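Local coordinates for endoglucanase, glycoside hydrolase family 5 protein (Cytophaga hutchinsonii, PDB 5IHS) that probably hydrolyses internal beta-1,4-glucosidic bonds of cellulose with a TIM-barrel catalytic domain, as an endoglucanase of glycoside hydrolase family 5, at residues Y119-Y124 and F245-G250; L267-L272 and G313-D318. All coordinates share one frame; numbering follows the deposited sequence. Where two conformers were deposited one is given.

Following the chain from its N terminus, strand 119-125, third in the eight-stranded parallel barrel, supplies the first half of contact 1. Alternating helices and strands follow, 120 residues separating segments 119-124 and 245-250, before strand 244-249, the seventh, closes that loop across the barrel interior. Only afterwards does contact 2 open, on helix 262-274, and it closes on helix 311-329; 40 residues separate 267-272 from 313-318. The two loops are therefore in series, neither nested nor crossing. Contact 1 ties opposing walls of the barrel, contact 2 two helices of its outer layer. Their centres lie about 15 Å apart, bridged by Y249 OH and Y269 OH at 2.8 Å, a probable hydrogen bond.

Contact 1 (Y119-Y124 and F245-G250); sequences YVIIDY and FVTEYG
Strands 119-125 and 244-249 face each other across the inside of the barrel, with the CA atoms of I121 and T247 8.2 Å apart and no hydrogen bond joining the two segments. Side-chain contact across the gap is apolar and centres on I121 CD1. I121 and F245 reach inward from opposite directions. The leading atom, I121 CD1, lies 3.8 Å from F245 CZ and 3.9 Å from F245 CE1, meeting the ring obliquely at its far end. In I121 the CG2 branch is anti to the backbone N; CG1 stands beside that N, and an extended second torsion (chi2 165°) carries CD1 across the interior. Looser packing joins the same methyl to T247 CG2, at 4.3 Å. The other branch of T247 is polar: its buried OG1 is hydrogen-bonded to both E156 OE2 and H220 NE2, so the methyl and the hydroxyl serve different partners. Between F245 and T247 the chain makes an inverse gamma turn centred on V246, with a weak hydrogen bond from T247 N to F245 O. One residue further on, E248 occupies the strand-7 position where family 5 enzymes carry their nucleophile, and is probably its counterpart; R85 and Y222 hold its carboxylate. Strands 83-89 and 153-156 flank 119-125 in the barrel, and I121 touches V83 and E156 on them; F245 packs on M216 of strand 215-221.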
loop_
_atom_site.group_PDB
_atom_site.type_symbol
_atom_site.label_atom_id
_atom_site.label_comp_id
_atom_site.label_asym_id
_atom_site.label_seq_id
_atom_site.Cartn_x
_atom_site.Cartn_y
_atom_site.Cartn_z
ATOM N N TYR A 119 -10.138 -4.625 -1.075
ATOM C CA TYR A 119 -8.805 -5.150 -1.343
ATOM C C TYR A 119 -7.891 -4.893 -0.144
ATOM O O TYR A 119 -8.141 -4.005 0.682
ATOM C CB TYR A 119 -8.237 -4.554 -2.642
ATOM C CG TYR A 119 -9.044 -4.979 -3.862
ATOM C CD1 TYR A 119 -8.791 -6.195 -4.488
ATOM C CD2 TYR A 119 -10.077 -4.196 -4.357
ATOM C CE1 TYR A 119 -9.545 -6.613 -5.570
ATOM C CE2 TYR A 119 -10.831 -4.598 -5.439
ATOM C CZ TYR A 119 -10.576 -5.805 -6.038
ATOM O OH TYR A 119 -11.380 -6.178 -7.101
ATOM N N VAL A 120 -6.818 -5.678 -0.049
ATOM C CA VAL A 120 -5.898 -5.576 1.077
ATOM C C VAL A 120 -4.476 -5.800 0.585
ATOM O O VAL A 120 -4.214 -6.759 -0.156
ATOM C CB VAL A 120 -6.267 -6.539 2.229
ATOM C CG1 VAL A 120 -6.330 -7.983 1.767
ATOM C CG2 VAL A 120 -5.300 -6.378 3.402
ATOM N N ILE A 121 -3.570 -4.917 1.004
ATOM C CA ILE A 121 -2.146 -5.037 0.712
ATOM C C ILE A 121 -1.449 -5.647 1.919
ATOM O O ILE A 121 -1.530 -5.107 3.027
ATOM C CB ILE A 121 -1.528 -3.673 0.384
ATOM C CG1 ILE A 121 -2.195 -3.035 -0.833
ATOM C CG2 ILE A 121 -0.029 -3.820 0.157
ATOM C CD1 ILE A 121 -1.891 -1.565 -0.983
ATOM N N ILE A 122 -0.748 -6.754 1.679
ATOM C CA ILE A 122 0.103 -7.390 2.677
ATOM C C ILE A 122 1.499 -6.810 2.468
ATOM O O ILE A 122 2.193 -7.197 1.529
ATOM C CB ILE A 122 0.101 -8.914 2.530
ATOM C CG1 ILE A 122 -1.305 -9.485 2.735
ATOM C CG2 ILE A 122 1.101 -9.552 3.501
ATOM C CD1 ILE A 122 -1.416 -10.952 2.411
ATOM N N ASP A 123 1.901 -5.862 3.332
ATOM C CA ASP A 123 3.144 -5.102 3.192
ATOM C C ASP A 123 4.215 -5.605 4.157
ATOM O O ASP A 123 4.068 -5.518 5.386
ATOM C CB ASP A 123 2.835 -3.620 3.414
ATOM C CG ASP A 123 4.041 -2.757 3.771
ATOM O OD1 ASP A 123 5.165 -2.999 3.289
ATOM O OD2 ASP A 123 3.795 -1.774 4.549
ATOM N N TYR A 124 5.300 -6.129 3.586
ATOM C CA TYR A 124 6.506 -6.510 4.318
ATOM C C TYR A 124 7.273 -5.217 4.561
ATOM O O TYR A 124 8.015 -4.734 3.702
ATOM C CB TYR A 124 7.291 -7.517 3.490
ATOM C CG TYR A 124 8.288 -8.358 4.249
ATOM C CD1 TYR A 124 7.855 -9.369 5.108
ATOM C CD2 TYR A 124 9.651 -8.171 4.107
ATOM C CE1 TYR A 124 8.753 -10.158 5.800
ATOM C CE2 TYR A 124 10.558 -8.967 4.798
ATOM C CZ TYR A 124 10.098 -9.954 5.645
ATOM O OH TYR A 124 10.963 -10.762 6.348
ATOM N N PHE A 245 2.299 1.736 -8.298
ATOM C CA PHE A 245 1.282 1.737 -7.246
ATOM C C PHE A 245 1.837 2.567 -6.091
ATOM O O PHE A 245 2.928 2.276 -5.585
ATOM C CB PHE A 245 1.007 0.285 -6.815
ATOM C CG PHE A 245 -0.273 0.061 -6.016
ATOM C CD1 PHE A 245 -0.636 0.829 -4.918
ATOM C CD2 PHE A 245 -1.111 -0.992 -6.360
ATOM C CE1 PHE A 245 -1.801 0.574 -4.211
ATOM C CE2 PHE A 245 -2.278 -1.248 -5.646
ATOM C CZ PHE A 245 -2.605 -0.469 -4.571
ATOM N N VAL A 246 1.112 3.613 -5.694
ATOM C CA VAL A 246 1.510 4.419 -4.544
ATOM C C VAL A 246 0.988 3.716 -3.293
ATOM O O VAL A 246 -0.107 3.998 -2.791
ATOM C CB VAL A 246 1.043 5.877 -4.675
ATOM C CG1 VAL A 246 1.333 6.650 -3.392
ATOM C CG2 VAL A 246 1.750 6.541 -5.847
ATOM N N THR A 247 1.771 2.766 -2.772
ATOM C CA THR A 247 1.313 2.044 -1.595
ATOM C C THR A 247 1.418 2.880 -0.338
ATOM O O THR A 247 0.860 2.481 0.688
ATOM C CB THR A 247 2.054 0.715 -1.407
ATOM O OG1 THR A 247 3.438 0.997 -1.220
ATOM C CG2 THR A 247 1.852 -0.234 -2.600
ATOM N N GLU A 248 2.109 4.019 -0.396
ATOM C CA GLU A 248 2.212 4.908 0.750
ATOM C C GLU A 248 2.483 6.324 0.264
ATOM O O GLU A 248 3.406 6.549 -0.537
ATOM C CB GLU A 248 3.355 4.459 1.666
ATOM C CG GLU A 248 3.338 5.107 3.018
ATOM C CD GLU A 248 4.569 4.750 3.836
ATOM O OE1 GLU A 248 4.809 3.536 4.069
ATOM O OE2 GLU A 248 5.291 5.698 4.232
ATOM N N TYR A 249 1.721 7.283 0.782
ATOM C CA TYR A 249 2.047 8.692 0.592
ATOM C C TYR A 249 1.596 9.442 1.833
ATOM O O TYR A 249 0.679 9.021 2.540
ATOM C CB TYR A 249 1.395 9.302 -0.683
ATOM C CG TYR A 249 -0.087 9.534 -0.509
ATOM C CD1 TYR A 249 -0.992 8.500 -0.707
ATOM C CD2 TYR A 249 -0.592 10.777 -0.129
ATOM C CE1 TYR A 249 -2.354 8.681 -0.503
ATOM C CE2 TYR A 249 -1.953 10.968 0.080
ATOM C CZ TYR A 249 -2.829 9.914 -0.098
ATOM O OH TYR A 249 -4.163 10.124 0.136
ATOM N N GLY A 250 2.224 10.584 2.079
ATOM C CA GLY A 250 1.804 11.485 3.124
ATOM C C GLY A 250 1.234 12.788 2.580
ATOM O O GLY A 250 1.138 13.011 1.378
#

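Contact 2 (L267-L272 and G313-D318); sequences LWYEFL and GKLVRD
Y269 of helix 262-274 reaches across to L315 and V316 of helix 311-329, joining the two helices that follow barrel strands 7 and 8 in the outer layer of the TIM barrel. The backbones stay well apart, 10.3 Å between the CA atoms of Y269 and V316, and one long side chain spans the distance. Along the first helix, W268 turns to other neighbours, stacking on F221 and giving its NE1 to H226 O. Y269 follows. Its CG is anti to the carbonyl carbon (chi1 -72°), which sends the ring out from the helix, phenol end foremost. L315 CD2 comes in at the ring edge, near its plane, 3.6 Å from Y269 OH and 3.9 Å from Y269 CE2. The V316 side chain runs at about a right angle to that of Y269 and brings CG2 to 3.8 Å from Y269 OH. The oxygen abuts both methyl groups, while the hydroxyl of Y249 is its hydrogen-bonding partner. Cutting Y269 back to an alanine is likely to leave the hydroxyl of Y249 without this partner and to open a gap beside L315 and V316. Y269 also touches D319 and K323 of helix 311-329, and its ring meets that of Y279. On the second helix, a salt bridge joins residues four apart, K314 NZ to D318 OD2 at 2.8 Å, through the syn lone pair of that oxygen.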
loop_
_atom_site.group_PDB
_atom_site.type_symbol
_atom_site.label_atom_id
_atom_site.label_comp_id
_atom_site.label_asym_id
_atom_site.label_seq_id
_atom_site.Cartn_x
_atom_site.Cartn_y
_atom_site.Cartn_z
ATOM N N LEU A 267 -1.933 18.531 -6.166
ATOM C CA LEU A 267 -1.223 18.353 -7.434
ATOM C C LEU A 267 -0.855 16.894 -7.648
ATOM O O LEU A 267 -0.914 16.392 -8.780
ATOM C CB LEU A 267 0.031 19.225 -7.500
ATOM C CG LEU A 267 -0.201 20.736 -7.537
ATOM C CD1 LEU A 267 1.130 21.438 -7.671
ATOM C CD2 LEU A 267 -1.143 21.152 -8.660
ATOM N N TRP A 268 -0.484 16.195 -6.576
ATOM C CA TRP A 268 -0.239 14.767 -6.690
ATOM C C TRP A 268 -1.517 14.006 -7.025
ATOM O O TRP A 268 -1.495 13.122 -7.884
ATOM C CB TRP A 268 0.397 14.234 -5.413
ATOM C CG TRP A 268 1.878 14.408 -5.366
ATOM C CD1 TRP A 268 2.586 15.373 -4.713
ATOM C CD2 TRP A 268 2.839 13.558 -5.995
ATOM N NE1 TRP A 268 3.939 15.168 -4.898
ATOM C CE2 TRP A 268 4.119 14.058 -5.680
ATOM C CE3 TRP A 268 2.737 12.411 -6.782
ATOM C CZ2 TRP A 268 5.290 13.441 -6.127
ATOM C CZ3 TRP A 268 3.894 11.801 -7.225
ATOM C CH2 TRP A 268 5.152 12.317 -6.898
ATOM N N TYR A 269 -2.632 14.303 -6.339
ATOM C CA TYR A 269 -3.880 13.619 -6.674
ATOM C C TYR A 269 -4.231 13.807 -8.147
ATOM O O TYR A 269 -4.702 12.871 -8.804
ATOM C CB TYR A 269 -5.031 14.116 -5.808
ATOM C CG TYR A 269 -5.041 13.708 -4.351
ATOM C CD1 TYR A 269 -4.547 12.480 -3.910
ATOM C CD2 TYR A 269 -5.615 14.551 -3.417
ATOM C CE1 TYR A 269 -4.603 12.129 -2.571
ATOM C CE2 TYR A 269 -5.689 14.204 -2.085
ATOM C CZ TYR A 269 -5.192 12.994 -1.658
ATOM O OH TYR A 269 -5.287 12.680 -0.315
ATOM N N GLU A 270 -4.024 15.017 -8.676
ATOM C CA GLU A 270 -4.318 15.277 -10.084
ATOM C C GLU A 270 -3.500 14.357 -10.986
ATOM O O GLU A 270 -4.025 13.747 -11.925
ATOM C CB GLU A 270 -4.023 16.745 -10.383
ATOM C CG GLU A 270 -4.228 17.197 -11.799
ATOM C CD GLU A 270 -4.071 18.708 -11.895
ATOM O OE1 GLU A 270 -2.941 19.203 -11.679
ATOM O OE2 GLU A 270 -5.078 19.412 -12.136
ATOM N N PHE A 271 -2.204 14.242 -10.704
ATOM C CA PHE A 271 -1.322 13.374 -11.482
ATOM C C PHE A 271 -1.723 11.908 -11.360
ATOM O O PHE A 271 -1.808 11.186 -12.361
ATOM C CB PHE A 271 0.111 13.587 -10.994
ATOM C CG PHE A 271 1.117 12.655 -11.605
ATOM C CD1 PHE A 271 1.628 12.896 -12.868
ATOM C CD2 PHE A 271 1.577 11.549 -10.900
ATOM C CE1 PHE A 271 2.561 12.036 -13.430
ATOM C CE2 PHE A 271 2.509 10.692 -11.458
ATOM C CZ PHE A 271 3.001 10.942 -12.720
ATOM N N LEU A 272 -1.963 11.449 -10.131
ATOM C CA LEU A 272 -2.293 10.045 -9.925
ATOM C C LEU A 272 -3.606 9.685 -10.607
ATOM O O LEU A 272 -3.713 8.636 -11.252
ATOM C CB LEU A 272 -2.347 9.717 -8.434
ATOM C CG LEU A 272 -1.039 9.984 -7.678
ATOM C CD1 LEU A 272 -1.256 9.857 -6.183
ATOM C CD2 LEU A 272 0.078 9.050 -8.152
ATOM N N GLY A 313 -5.792 13.779 8.297
ATOM C CA GLY A 313 -6.856 12.797 8.171
ATOM C C GLY A 313 -8.084 13.352 7.472
ATOM O O GLY A 313 -8.690 12.679 6.633
ATOM N N LYS A 314 -8.474 14.582 7.814
ATOM C CA LYS A 314 -9.634 15.191 7.171
ATOM C C LYS A 314 -9.411 15.347 5.675
ATOM O O LYS A 314 -10.307 15.063 4.872
ATOM C CB LYS A 314 -9.937 16.557 7.791
ATOM C CG LYS A 314 -10.880 17.388 6.938
ATOM C CD LYS A 314 -11.261 18.699 7.594
ATOM C CE LYS A 314 -12.090 19.574 6.653
ATOM N NZ LYS A 314 -13.257 18.846 6.087
ATOM N N LEU A 315 -8.228 15.820 5.279
ATOM C CA LEU A 315 -7.936 16.015 3.863
ATOM C C LEU A 315 -8.068 14.702 3.104
ATOM O O LEU A 315 -8.716 14.623 2.052
ATOM C CB LEU A 315 -6.520 16.579 3.723
ATOM C CG LEU A 315 -6.066 16.937 2.310
ATOM C CD1 LEU A 315 -4.902 17.913 2.405
ATOM C CD2 LEU A 315 -5.642 15.718 1.502
ATOM N N VAL A 316 -7.446 13.650 3.632
ATOM C CA VAL A 316 -7.405 12.368 2.940
ATOM C C VAL A 316 -8.778 11.709 2.929
ATOM O O VAL A 316 -9.205 11.148 1.910
ATOM C CB VAL A 316 -6.337 11.496 3.620
ATOM C CG1 VAL A 316 -6.428 10.065 3.188
ATOM C CG2 VAL A 316 -4.964 12.113 3.380
ATOM N N ARG A 317 -9.478 11.743 4.069
ATOM C CA ARG A 317 -10.820 11.173 4.143
ATOM C C ARG A 317 -11.771 11.886 3.195
ATOM O O ARG A 317 -12.593 11.246 2.519
ATOM C CB ARG A 317 -11.347 11.236 5.578
ATOM C CG ARG A 317 -12.765 10.733 5.737
ATOM C CD ARG A 317 -13.197 10.787 7.209
ATOM N NE ARG A 317 -14.610 10.500 7.407
ATOM C CZ ARG A 317 -15.592 11.396 7.294
ATOM N NH1 ARG A 317 -15.342 12.661 6.971
ATOM N NH2 ARG A 317 -16.842 11.011 7.477
ATOM N N ASP A 318 -11.674 13.210 3.108
ATOM C CA ASP A 318 -12.545 13.931 2.190
ATOM C C ASP A 318 -12.291 13.507 0.744
ATOM O O ASP A 318 -13.241 13.344 -0.036
ATOM C CB ASP A 318 -12.343 15.438 2.340
ATOM C CG ASP A 318 -12.965 16.023 3.616
ATOM O OD1 ASP A 318 -13.708 15.312 4.335
ATOM O OD2 ASP A 318 -12.723 17.235 3.878
#